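Local coordinates for protein titin,Decorin,Titin (Homo sapiens, PDB 6SDB) that probably serves as a self-assembling structural scaffold, being an engineered chimera of the titin Z1 and Z2 immunoglobulin domains that carries an exogenous decorin peptide, at residues A165-E170 with L192-E197. Residues are numbered along the deposited sequence; the frame is centred on the assembly and turned at random.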
# COMPACT_ATOMS: atom_id res chain seq x y z
N ALA A 165 -15.54 15.24 19.07
CA ALA A 165 -16.14 16.42 18.48
C ALA A 165 -16.27 17.55 19.49
O ALA A 165 -15.89 18.70 19.22
CB ALA A 165 -17.50 16.07 17.89
N GLU A 166 -16.84 17.26 20.66
CA GLU A 166 -16.82 18.21 21.76
C GLU A 166 -16.66 17.42 23.05
O GLU A 166 -17.44 16.50 23.33
CB GLU A 166 -18.04 19.13 21.82
CG GLU A 166 -19.36 18.63 21.30
CD GLU A 166 -20.48 19.61 21.68
OE1 GLU A 166 -20.47 20.05 22.85
OE2 GLU A 166 -21.34 19.94 20.81
N ALA A 167 -15.62 17.76 23.80
CA ALA A 167 -15.26 17.03 25.00
C ALA A 167 -16.07 17.51 26.21
O ALA A 167 -16.25 18.72 26.41
CB ALA A 167 -13.76 17.19 25.27
N TYR A 168 -16.56 16.56 26.98
CA TYR A 168 -17.24 16.73 28.25
C TYR A 168 -16.49 15.93 29.30
O TYR A 168 -15.73 15.02 28.96
CB TYR A 168 -18.70 16.26 28.18
CG TYR A 168 -19.49 17.04 27.19
CD1 TYR A 168 -20.00 16.44 26.05
CD2 TYR A 168 -19.72 18.40 27.39
CE1 TYR A 168 -20.73 17.17 25.13
CE2 TYR A 168 -20.44 19.13 26.48
CZ TYR A 168 -20.95 18.52 25.35
OH TYR A 168 -21.67 19.26 24.44
N PRO A 169 -16.65 16.27 30.60
CA PRO A 169 -15.92 15.52 31.64
C PRO A 169 -16.10 14.01 31.58
O PRO A 169 -15.12 13.28 31.79
CB PRO A 169 -16.48 16.12 32.94
CG PRO A 169 -16.86 17.53 32.55
CD PRO A 169 -17.34 17.45 31.14
N GLU A 170 -17.29 13.53 31.21
CA GLU A 170 -17.53 12.09 31.09
C GLU A 170 -16.54 11.41 30.17
O GLU A 170 -16.42 10.18 30.19
CB GLU A 170 -18.96 11.83 30.61
CG GLU A 170 -19.49 12.89 29.64
CD GLU A 170 -20.71 12.44 28.84
OE1 GLU A 170 -20.66 11.34 28.23
OE2 GLU A 170 -21.71 13.21 28.81
N LEU A 192 -6.54 11.64 29.27
CA LEU A 192 -7.27 12.81 28.82
C LEU A 192 -8.11 13.33 29.98
O LEU A 192 -8.94 12.60 30.53
CB LEU A 192 -8.17 12.48 27.63
CG LEU A 192 -9.10 13.63 27.22
CD1 LEU A 192 -8.31 14.71 26.51
CD2 LEU A 192 -10.25 13.14 26.35
N LEU A 193 -7.90 14.59 30.35
CA LEU A 193 -8.70 15.26 31.36
C LEU A 193 -9.34 16.49 30.75
O LEU A 193 -8.64 17.33 30.18
CB LEU A 193 -7.86 15.69 32.55
CG LEU A 193 -6.95 14.60 33.07
CD1 LEU A 193 -5.70 15.22 33.64
CD2 LEU A 193 -7.72 13.80 34.10
N VAL A 194 -10.65 16.63 30.93
CA VAL A 194 -11.39 17.76 30.39
C VAL A 194 -12.07 18.45 31.57
O VAL A 194 -12.81 17.82 32.33
CB VAL A 194 -12.39 17.30 29.30
CG1 VAL A 194 -11.66 16.49 28.22
CG2 VAL A 194 -13.35 16.40 29.86
N GLN A 195 -11.77 19.73 31.76
CA GLN A 195 -12.25 20.43 32.94
C GLN A 195 -13.68 20.94 32.76
O GLN A 195 -14.09 21.32 31.66
CB GLN A 195 -11.30 21.57 33.24
CG GLN A 195 -11.54 22.19 34.60
CD GLN A 195 -10.52 23.25 34.94
OE1 GLN A 195 -9.52 23.44 34.23
NE2 GLN A 195 -10.83 24.03 35.97
N GLY A 196 -14.45 20.97 33.87
CA GLY A 196 -15.87 21.33 33.86
C GLY A 196 -16.29 22.79 33.69
O GLY A 196 -15.99 23.41 32.67
N GLU A 197 -17.06 23.32 34.66
CA GLU A 197 -17.52 24.74 34.70
C GLU A 197 -16.51 25.66 35.43
O GLU A 197 -16.46 26.86 35.17
CB GLU A 197 -18.90 24.86 35.42
CG GLU A 197 -18.69 24.90 36.94
CD GLU A 197 -18.41 23.52 37.50
OE1 GLU A 197 -18.11 23.40 38.71
OE2 GLU A 197 -18.52 22.55 36.71
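Pro169, at the start of a 3-10 turn, passes beside Val194 near the end of strand 184-195, with 5.2 Å between their CA atoms. This is a worked example of how an immunoglobulin sandwich closes one end: the loop joining strands 159-164 and 173-181, in the second, titin-derived I-set domain, crosses from one sheet to the other and meets the last strand on the way. Val194 carries the contact through its two methyl branches. CG1, anti to the carbonyl carbon (chi1 -54°), reaches the methyl of Ala167, CB to CG1 3.7 Å. CG2 turns instead to the junction of Tyr168 and Pro169, where CD of the Pro169 ring lies 4.3 Å from CG2 of Val194. Further along, Pro169 CG rests on the backbone of Gly196, 4.1 Å from its CA. Ala167 and Val194 are both buried and point toward each other's segment, Ala167 also touching Val122 and Val194 also touching Val116, so the pair joins both sheets. Ser172 ties the two segments indirectly: its OG is hydrogen-bonded to Pro169 O and weakly to Val194 N. The direct contact is essentially apolar packing of methyl groups and a proline ring, and a polar link, weak on the strand side, runs through Ser172.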